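Local structure of peptidoglycan-N-acetylmuramic acid deacetylase PdaA (Bacillus subtilis, 1NY1) at residues Q17-G22 against F35-T40; P106-K111 against E148-E153; N174-K179 against T200-N205. The protein deacetylates N-acetylmuramic acid residues of peptidoglycan glycan strands, a step toward the muramic delta-lactam of the spore cortex, and is required for germination. One frame throughout, in Å; residues are numbered along the deposited sequence.

The three contacts follow one another along the chain, each closing before the next opens. Contact 1 brackets helix 23-31, joining the loop before it to the loop that leads into strand 44-51 of the parallel sheet. Contact 2 ties the loop between strand 97-100 and helix 113-131 to helix 148-156. In contact 3 the loops leading into helices 179-188 and 205-219 meet, beyond strand 194-198. Centres of contacts 1 and 2 lie about 23 Å apart, those of 2 and 3 about 31 Å. Contact 2 comes within about 8 Å (side chain of Leu108) of the metal-binding histidines, contact 3 adjoins the predicted proton donor, and contact 1 lies away from both.

Contact 1: residues Q17-G22 against F35-T40; sequences QPPDAG and FYLGNT
Tyr36 carries its ring in the crowded position between the backbone N and the carbonyl carbon (chi1 57°), and this sends the hydroxyl across to the turn at 20-22. Leu37 next to it has CG anti to the carbonyl carbon (chi1 -74°), so its methyls lie along Pro18 and Pro19. The contact joins the loops before and after helix 23-31, the second leading into strand 44-51. At the tip of the tyrosine, the Ala21 N-H points almost straight at the phenol oxygen: Ala21 N to Tyr36 OH is 3.0 Å, with 176° at the hydrogen. The carbonyl oxygen of Pro19 and CA of Asp20 line the ring edge near its plane, and Ala21 CB sits 4.0 Å from Tyr36 CZ. Asp20, with CG anti to its backbone N, folds its carboxylate back on its own chain: Asp20 OD1 accepts from Gly22 N at 2.6 Å, closing an Asx turn just ahead of helix 23-31. The donor meets OD1 from above the carboxylate plane. Leu37 CD1 lies 3.7 Å from Pro19 O and 4.3 Å from Pro18 CB. The side chains of Thr40 and Pro18 cross obliquely, Thr40 CG2 lying 4.0 Å from Pro18 CG. Within helix 23-31, Asn26 hydrogen-bonds to both Asp20 OD2 and Tyr36 OH, and the ring of Trp8 meets that of Tyr36. A buried phenol oxygen is thus gripped by a backbone N-H and an amide oxygen, which fixes the tyrosine against the start of the helix; the rest is apolar contact of Pro18, Pro19, Leu37, Thr40 CG2 and Ala21 CB.

Contact 2: residues P106-K111 against E148-E153; sequences PDLTTK and EYVLKE
The loop after the metal-binding histidines His101 and His105 folds into a short 3-10 turn, 108-110, and here it rests on the first turn of helix 148-156; the side chain of Leu108 is about 8 Å from that of each histidine. Val150 carries the apolar part, its two methyls facing different partners. CG1, anti to the backbone N (chi1 175°), meets Leu108 CD1 at 3.8 Å, the two side chains crossing at about a right angle. Val150 CG2 turns to Thr109 and touches Thr109 CG2 at 3.7 Å. The preceding residue, Tyr149, brings its ring edge to the end of the loop: Tyr149 OH donates to Lys111 O at 2.8 Å, on a lone pair in the carbonyl plane, and that oxygen also lies in the plane of the ring. Asp107 braces the loop from within. Its OD1 receives both Thr109 N, through the anti lone pair in an Asx turn, and Thr109 OG1 at 2.6 Å, while its backbone O accepts from Thr110 N and Thr110 OG1. Ile116 of helix 113-131 packs on Tyr149 and Lys111. With its hydroxyl bonded to Asp107 OD1, Thr109 turns its methyl to Val150. The join is therefore aliphatic carbon on aliphatic carbon, closed at its end by one tyrosine-to-carbonyl hydrogen bond.

Contact 3: residues N174-K179 against T200-N205; sequences NNQKGK and TVSRDN
Gln176 packs tightly on the type II turn 202-205, whereas around Gly178 water comes between the two loops. On the close side the glutamine runs extended beyond CG, laying its CG 3.4 Å from Ser202 OG, with its amide plane 22° from the Arg203 guanidinium. Lys179 CB and Asp204 CB meet at 3.9 Å, while the lysine's ammonium leads off to a salt bridge with Asp211 of helix 205-219.

The looser, outer side is wet. Here Arg203, bent at chi3 (59°), brings NH2 back over Gly178, 3.5 Å from its CA, and makes a weak hydrogen bond (3.4 Å from Arg203 NH2 to Gln176 O). Water 2 accepts from Gly178 N, donates to Arg203 O and hydrogen-bonds to Ser202 OG at 2.6 Å. Another, water 4, accepts from Lys179 N and Arg203 NH1 and donates to Asp204 OD2 at 2.6 Å. Val201 neighbours His199, the predicted proton donor, and Ser202 neighbours Asp170, thought to raise a histidine pKa. Waters 2 and 4 thus bridge the loop following His199 to its neighbour, and water 4, between Arg203 NH1 and Asp204 OD2, would be expected to screen that long salt bridge (3.8 Å).

Contact 1: residues Q17-G22 against F35-T40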
loop_
_atom_site.group_PDB
_atom_site.type_symbol
_atom_site.label_atom_id
_atom_site.label_comp_id
_atom_site.label_asym_id
_atom_site.label_seq_id
_atom_site.Cartn_x
_atom_site.Cartn_y
_atom_site.Cartn_z
ATOM N N GLN A 17 3.668 -8.838 -17.590
ATOM C CA GLN A 17 5.057 -8.947 -17.184
ATOM C C GLN A 17 5.335 -7.874 -16.144
ATOM O O GLN A 17 4.798 -6.773 -16.216
ATOM C CB GLN A 17 5.985 -8.761 -18.385
ATOM C CG GLN A 17 5.922 -9.893 -19.397
ATOM C CD GLN A 17 6.129 -11.255 -18.756
ATOM O OE1 GLN A 17 7.015 -11.431 -17.923
ATOM N NE2 GLN A 17 5.321 -12.230 -19.157
ATOM N N PRO A 18 6.166 -8.191 -15.148
ATOM C CA PRO A 18 6.490 -7.212 -14.109
ATOM C C PRO A 18 7.099 -5.955 -14.723
ATOM O O PRO A 18 7.946 -6.040 -15.608
ATOM C CB PRO A 18 7.492 -7.962 -13.236
ATOM C CG PRO A 18 7.045 -9.388 -13.363
ATOM C CD PRO A 18 6.757 -9.504 -14.842
ATOM N N PRO A 19 6.653 -4.771 -14.279
ATOM C CA PRO A 19 7.197 -3.521 -14.812
ATOM C C PRO A 19 8.555 -3.268 -14.165
ATOM O O PRO A 19 8.917 -3.947 -13.203
ATOM C CB PRO A 19 6.149 -2.493 -14.399
ATOM C CG PRO A 19 5.677 -3.029 -13.079
ATOM C CD PRO A 19 5.530 -4.509 -13.360
ATOM N N ASP A 20 9.308 -2.309 -14.693
ATOM C CA ASP A 20 10.616 -1.979 -14.138
ATOM C C ASP A 20 10.786 -0.470 -14.077
ATOM O O ASP A 20 10.572 0.229 -15.069
ATOM C CB ASP A 20 11.730 -2.600 -14.984
ATOM C CG ASP A 20 13.111 -2.366 -14.390
ATOM O OD1 ASP A 20 13.672 -1.273 -14.585
ATOM O OD2 ASP A 20 13.624 -3.274 -13.711
ATOM N N ALA A 21 11.170 0.032 -12.906
ATOM C CA ALA A 21 11.345 1.467 -12.702
ATOM C C ALA A 21 12.676 2.017 -13.212
ATOM O O ALA A 21 12.939 3.215 -13.102
ATOM C CB ALA A 21 11.182 1.800 -11.221
ATOM N N GLY A 22 13.514 1.147 -13.767
ATOM C CA GLY A 22 14.799 1.594 -14.282
ATOM C C GLY A 22 15.957 1.336 -13.334
ATOM O O GLY A 22 15.759 1.156 -12.133
ATOM N N PHE A 35 11.081 -1.500 -1.745
ATOM C CA PHE A 35 10.720 -2.349 -2.880
ATOM C C PHE A 35 9.362 -1.992 -3.456
ATOM O O PHE A 35 8.580 -1.276 -2.828
ATOM C CB PHE A 35 10.736 -3.826 -2.462
ATOM C CG PHE A 35 9.863 -4.129 -1.280
ATOM C CD1 PHE A 35 8.495 -4.337 -1.437
ATOM C CD2 PHE A 35 10.402 -4.169 0.000
ATOM C CE1 PHE A 35 7.676 -4.576 -0.335
ATOM C CE2 PHE A 35 9.595 -4.406 1.110
ATOM C CZ PHE A 35 8.228 -4.609 0.942
ATOM N N TYR A 36 9.090 -2.480 -4.662
ATOM C CA TYR A 36 7.806 -2.221 -5.308
ATOM C C TYR A 36 7.231 -3.500 -5.892
ATOM O O TYR A 36 6.128 -3.508 -6.435
ATOM C CB TYR A 36 7.945 -1.165 -6.403
ATOM C CG TYR A 36 8.941 -1.470 -7.504
ATOM C CD1 TYR A 36 10.299 -1.213 -7.329
ATOM C CD2 TYR A 36 8.510 -1.921 -8.750
ATOM C CE1 TYR A 36 11.206 -1.384 -8.374
ATOM C CE2 TYR A 36 9.408 -2.097 -9.808
ATOM C CZ TYR A 36 10.750 -1.820 -9.613
ATOM O OH TYR A 36 11.630 -1.945 -10.661
ATOM N N LEU A 37 7.990 -4.584 -5.761
ATOM C CA LEU A 37 7.574 -5.893 -6.239
ATOM C C LEU A 37 7.914 -6.957 -5.204
ATOM O O LEU A 37 8.828 -6.783 -4.397
ATOM C CB LEU A 37 8.281 -6.241 -7.552
ATOM C CG LEU A 37 7.834 -5.529 -8.830
ATOM C CD1 LEU A 37 8.890 -5.709 -9.911
ATOM C CD2 LEU A 37 6.490 -6.080 -9.287
ATOM N N GLY A 38 7.171 -8.060 -5.251
ATOM C CA GLY A 38 7.406 -9.174 -4.352
ATOM C C GLY A 38 8.130 -10.240 -5.152
ATOM O O GLY A 38 8.986 -9.915 -5.977
ATOM N N ASN A 39 7.784 -11.508 -4.936
ATOM C CA ASN A 39 8.430 -12.606 -5.654
ATOM C C ASN A 39 7.863 -12.770 -7.067
ATOM O O ASN A 39 6.778 -13.321 -7.251
ATOM C CB ASN A 39 8.255 -13.917 -4.881
ATOM C CG ASN A 39 9.109 -15.046 -5.439
ATOM O OD1 ASN A 39 9.674 -14.940 -6.530
ATOM N ND2 ASN A 39 9.198 -16.140 -4.690
ATOM N N THR A 40 8.610 -12.304 -8.061
ATOM C CA THR A 40 8.174 -12.386 -9.454
ATOM C C THR A 40 8.352 -13.770 -10.073
ATOM O O THR A 40 8.059 -13.967 -11.249
ATOM C CB THR A 40 8.929 -11.363 -10.322
ATOM O OG1 THR A 40 10.327 -11.676 -10.320
ATOM C CG2 THR A 40 8.733 -9.951 -9.769
#

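Contact 2: residues P106-K111 against E148-E153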
loop_
_atom_site.group_PDB
_atom_site.type_symbol
_atom_site.label_atom_id
_atom_site.label_comp_id
_atom_site.label_asym_id
_atom_site.label_seq_id
_atom_site.Cartn_x
_atom_site.Cartn_y
_atom_site.Cartn_z
ATOM N N PRO A 106 2.122 14.848 4.739
ATOM C CA PRO A 106 2.867 15.942 4.114
ATOM C C PRO A 106 3.945 15.429 3.166
ATOM O O PRO A 106 4.136 14.222 3.017
ATOM C CB PRO A 106 3.471 16.648 5.311
ATOM C CG PRO A 106 3.894 15.475 6.153
ATOM C CD PRO A 106 2.697 14.523 6.060
ATOM N N ASP A 107 4.640 16.364 2.524
ATOM C CA ASP A 107 5.734 16.040 1.619
ATOM C C ASP A 107 6.914 15.846 2.564
ATOM O O ASP A 107 7.450 16.817 3.092
ATOM C CB ASP A 107 6.011 17.217 0.677
ATOM C CG ASP A 107 7.095 16.916 -0.336
ATOM O OD1 ASP A 107 8.133 16.323 0.041
ATOM O OD2 ASP A 107 6.920 17.288 -1.517
ATOM N N LEU A 108 7.312 14.598 2.788
ATOM C CA LEU A 108 8.411 14.311 3.698
ATOM C C LEU A 108 9.734 14.973 3.349
ATOM O O LEU A 108 10.549 15.211 4.234
ATOM C CB LEU A 108 8.627 12.801 3.806
ATOM C CG LEU A 108 7.445 12.016 4.374
ATOM C CD1 LEU A 108 7.769 10.529 4.365
ATOM C CD2 LEU A 108 7.147 12.502 5.780
ATOM N N THR A 109 9.957 15.273 2.073
ATOM C CA THR A 109 11.224 15.886 1.683
ATOM C C THR A 109 11.354 17.305 2.221
ATOM O O THR A 109 12.423 17.906 2.140
ATOM C CB THR A 109 11.413 15.930 0.146
ATOM O OG1 THR A 109 10.587 16.956 -0.416
ATOM C CG2 THR A 109 11.051 14.586 -0.476
ATOM N N THR A 110 10.272 17.832 2.782
ATOM C CA THR A 110 10.280 19.185 3.326
ATOM C C THR A 110 10.319 19.190 4.855
ATOM O O THR A 110 10.281 20.253 5.479
ATOM C CB THR A 110 9.030 19.965 2.869
ATOM O OG1 THR A 110 7.861 19.393 3.470
ATOM C CG2 THR A 110 8.890 19.904 1.351
ATOM N N LYS A 111 10.391 18.003 5.452
ATOM C CA LYS A 111 10.421 17.861 6.907
ATOM C C LYS A 111 11.796 17.456 7.434
ATOM O O LYS A 111 12.531 16.710 6.788
ATOM C CB LYS A 111 9.403 16.811 7.365
ATOM C CG LYS A 111 7.958 17.104 6.996
ATOM C CD LYS A 111 7.452 18.391 7.630
ATOM C CE LYS A 111 6.021 18.684 7.191
ATOM N NZ LYS A 111 5.502 19.991 7.702
ATOM N N GLU A 148 16.455 10.356 -1.438
ATOM C CA GLU A 148 17.408 9.506 -0.752
ATOM C C GLU A 148 17.407 9.880 0.731
ATOM O O GLU A 148 17.493 9.012 1.598
ATOM C CB GLU A 148 18.797 9.674 -1.362
ATOM C CG GLU A 148 19.876 8.875 -0.666
ATOM C CD GLU A 148 21.026 8.541 -1.588
ATOM O OE1 GLU A 148 21.141 9.192 -2.647
ATOM O OE2 GLU A 148 21.814 7.633 -1.249
ATOM N N TYR A 149 17.283 11.174 1.015
ATOM C CA TYR A 149 17.244 11.664 2.391
ATOM C C TYR A 149 16.075 11.050 3.162
ATOM O O TYR A 149 16.229 10.636 4.311
ATOM C CB TYR A 149 17.115 13.190 2.405
ATOM C CG TYR A 149 16.550 13.758 3.693
ATOM C CD1 TYR A 149 17.298 13.764 4.870
ATOM C CD2 TYR A 149 15.255 14.267 3.736
ATOM C CE1 TYR A 149 16.763 14.268 6.060
ATOM C CE2 TYR A 149 14.713 14.770 4.915
ATOM C CZ TYR A 149 15.470 14.767 6.071
ATOM O OH TYR A 149 14.929 15.265 7.234
ATOM N N VAL A 150 14.906 11.010 2.528
ATOM C CA VAL A 150 13.711 10.449 3.153
ATOM C C VAL A 150 13.866 8.948 3.373
ATOM O O VAL A 150 13.457 8.419 4.408
ATOM C CB VAL A 150 12.453 10.688 2.284
ATOM C CG1 VAL A 150 11.247 9.986 2.903
ATOM C CG2 VAL A 150 12.183 12.184 2.163
ATOM N N LEU A 151 14.449 8.264 2.391
ATOM C CA LEU A 151 14.655 6.823 2.491
ATOM C C LEU A 151 15.673 6.497 3.577
ATOM O O LEU A 151 15.497 5.549 4.341
ATOM C CB LEU A 151 15.134 6.252 1.153
ATOM C CG LEU A 151 14.108 6.162 0.026
ATOM C CD1 LEU A 151 14.764 5.576 -1.214
ATOM C CD2 LEU A 151 12.934 5.294 0.472
ATOM N N LYS A 152 16.736 7.293 3.639
ATOM C CA LYS A 152 17.784 7.088 4.627
ATOM C C LYS A 152 17.253 7.307 6.040
ATOM O O LYS A 152 17.484 6.494 6.935
ATOM C CB LYS A 152 18.945 8.047 4.354
ATOM C CG LYS A 152 20.139 7.845 5.262
ATOM C CD LYS A 152 21.134 8.987 5.116
ATOM C CE LYS A 152 22.318 8.806 6.053
ATOM N NZ LYS A 152 23.112 7.594 5.703
ATOM N N GLU A 153 16.536 8.408 6.237
ATOM C CA GLU A 153 15.982 8.731 7.545
ATOM C C GLU A 153 14.916 7.761 8.030
ATOM O O GLU A 153 14.935 7.346 9.191
ATOM C CB GLU A 153 15.406 10.147 7.544
ATOM C CG GLU A 153 16.352 11.167 8.123
ATOM C CD GLU A 153 16.786 10.788 9.526
ATOM O OE1 GLU A 153 15.916 10.708 10.420
ATOM O OE2 GLU A 153 17.994 10.557 9.730
#

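Contact 3: residues N174-K179 against T200-N205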
loop_
_atom_site.group_PDB
_atom_site.type_symbol
_atom_site.label_atom_id
_atom_site.label_comp_id
_atom_site.label_asym_id
_atom_site.label_seq_id
_atom_site.Cartn_x
_atom_site.Cartn_y
_atom_site.Cartn_z
ATOM N N ASN A 174 -14.719 13.049 -7.975
ATOM C CA ASN A 174 -15.524 13.816 -8.922
ATOM C C ASN A 174 -15.764 13.059 -10.225
ATOM O O ASN A 174 -16.492 13.530 -11.095
ATOM C CB ASN A 174 -14.857 15.168 -9.209
ATOM C CG ASN A 174 -13.667 15.047 -10.139
ATOM O OD1 ASN A 174 -12.903 14.084 -10.070
ATOM N ND2 ASN A 174 -13.492 16.037 -11.003
ATOM N N ASN A 175 -15.165 11.881 -10.354
ATOM C CA ASN A 175 -15.333 11.080 -11.560
ATOM C C ASN A 175 -15.154 9.603 -11.225
ATOM O O ASN A 175 -14.118 9.003 -11.524
ATOM C CB ASN A 175 -14.311 11.517 -12.617
ATOM C CG ASN A 175 -14.595 10.933 -13.990
ATOM O OD1 ASN A 175 -13.786 11.069 -14.909
ATOM N ND2 ASN A 175 -15.746 10.289 -14.140
ATOM N N GLN A 176 -16.168 9.027 -10.581
ATOM C CA GLN A 176 -16.146 7.622 -10.180
ATOM C C GLN A 176 -16.688 6.783 -11.336
ATOM O O GLN A 176 -17.892 6.745 -11.592
ATOM C CB GLN A 176 -16.969 7.451 -8.894
ATOM C CG GLN A 176 -16.378 8.274 -7.738
ATOM C CD GLN A 176 -17.258 8.342 -6.497
ATOM O OE1 GLN A 176 -17.511 9.425 -5.963
ATOM N NE2 GLN A 176 -17.714 7.190 -6.031
ATOM N N LYS A 177 -15.769 6.114 -12.027
ATOM C CA LYS A 177 -16.089 5.323 -13.209
ATOM C C LYS A 177 -16.826 3.998 -13.060
ATOM O O LYS A 177 -17.354 3.476 -14.041
ATOM C CB LYS A 177 -14.816 5.135 -14.039
ATOM C CG LYS A 177 -14.231 6.477 -14.473
ATOM C CD LYS A 177 -13.119 6.368 -15.504
ATOM C CE LYS A 177 -12.663 7.762 -15.925
ATOM N NZ LYS A 177 -11.747 7.762 -17.099
ATOM N N GLY A 178 -16.880 3.440 -11.859
ATOM C CA GLY A 178 -17.615 2.199 -11.714
ATOM C C GLY A 178 -16.805 0.934 -11.557
ATOM O O GLY A 178 -15.571 0.951 -11.554
ATOM N N LYS A 179 -17.520 -0.180 -11.442
ATOM C CA LYS A 179 -16.895 -1.475 -11.237
ATOM C C LYS A 179 -16.041 -1.974 -12.390
ATOM O O LYS A 179 -14.904 -2.395 -12.185
ATOM C CB LYS A 179 -17.958 -2.525 -10.923
ATOM C CG LYS A 179 -17.360 -3.815 -10.403
ATOM C CD LYS A 179 -18.402 -4.892 -10.168
ATOM C CE LYS A 179 -18.885 -5.507 -11.469
ATOM N NZ LYS A 179 -19.671 -6.755 -11.213
ATOM N N THR A 200 -10.172 2.869 -1.379
ATOM C CA THR A 200 -11.467 2.282 -1.065
ATOM C C THR A 200 -12.581 3.321 -1.040
ATOM O O THR A 200 -13.627 3.098 -0.432
ATOM C CB THR A 200 -11.429 1.578 0.315
ATOM O OG1 THR A 200 -11.286 2.564 1.349
ATOM C CG2 THR A 200 -10.253 0.607 0.385
ATOM N N VAL A 201 -12.367 4.443 -1.720
ATOM C CA VAL A 201 -13.347 5.525 -1.730
ATOM C C VAL A 201 -14.250 5.628 -2.960
ATOM O O VAL A 201 -15.273 6.316 -2.920
ATOM C CB VAL A 201 -12.650 6.898 -1.558
ATOM C CG1 VAL A 201 -11.962 6.969 -0.204
ATOM C CG2 VAL A 201 -11.627 7.119 -2.676
ATOM N N SER A 202 -13.896 4.949 -4.047
ATOM C CA SER A 202 -14.689 5.055 -5.271
ATOM C C SER A 202 -15.826 4.045 -5.402
ATOM O O SER A 202 -15.695 2.888 -5.009
ATOM C CB SER A 202 -13.765 4.963 -6.488
ATOM O OG SER A 202 -14.375 5.530 -7.640
ATOM N N ARG A 203 -16.940 4.497 -5.974
ATOM C CA ARG A 203 -18.115 3.653 -6.152
ATOM C C ARG A 203 -17.791 2.274 -6.714
ATOM O O ARG A 203 -17.072 2.147 -7.707
ATOM C CB ARG A 203 -19.134 4.349 -7.066
ATOM C CG ARG A 203 -20.422 3.562 -7.252
ATOM C CD ARG A 203 -21.449 4.376 -8.022
ATOM N NE ARG A 203 -20.945 4.759 -9.333
ATOM C CZ ARG A 203 -20.895 3.945 -10.380
ATOM N NH1 ARG A 203 -21.326 2.695 -10.270
ATOM N NH2 ARG A 203 -20.397 4.374 -11.534
ATOM N N ASP A 204 -18.322 1.254 -6.044
ATOM C CA ASP A 204 -18.153 -0.141 -6.426
ATOM C C ASP A 204 -16.742 -0.729 -6.366
ATOM O O ASP A 204 -16.512 -1.814 -6.902
ATOM C CB ASP A 204 -18.743 -0.365 -7.828
ATOM C CG ASP A 204 -20.253 -0.565 -7.805
ATOM O OD1 ASP A 204 -20.860 -0.489 -6.718
ATOM O OD2 ASP A 204 -20.841 -0.810 -8.880
ATOM N N ASN A 205 -15.797 -0.047 -5.720
ATOM C CA ASN A 205 -14.443 -0.589 -5.649
ATOM C C ASN A 205 -14.418 -1.941 -4.933
ATOM O O ASN A 205 -13.640 -2.820 -5.298
ATOM C CB ASN A 205 -13.465 0.392 -4.968
ATOM C CG ASN A 205 -13.695 0.524 -3.468
ATOM O OD1 ASN A 205 -14.467 1.375 -3.007
ATOM N ND2 ASN A 205 -13.024 -0.321 -2.702
HETATM O O HOH W 1 -12.590 7.428 -8.857
HETATM O O HOH W 2 -15.814 4.220 -9.367
HETATM O O HOH W 3 -14.871 0.730 -8.828
HETATM O O HOH W 4 -20.376 0.052 -11.268
#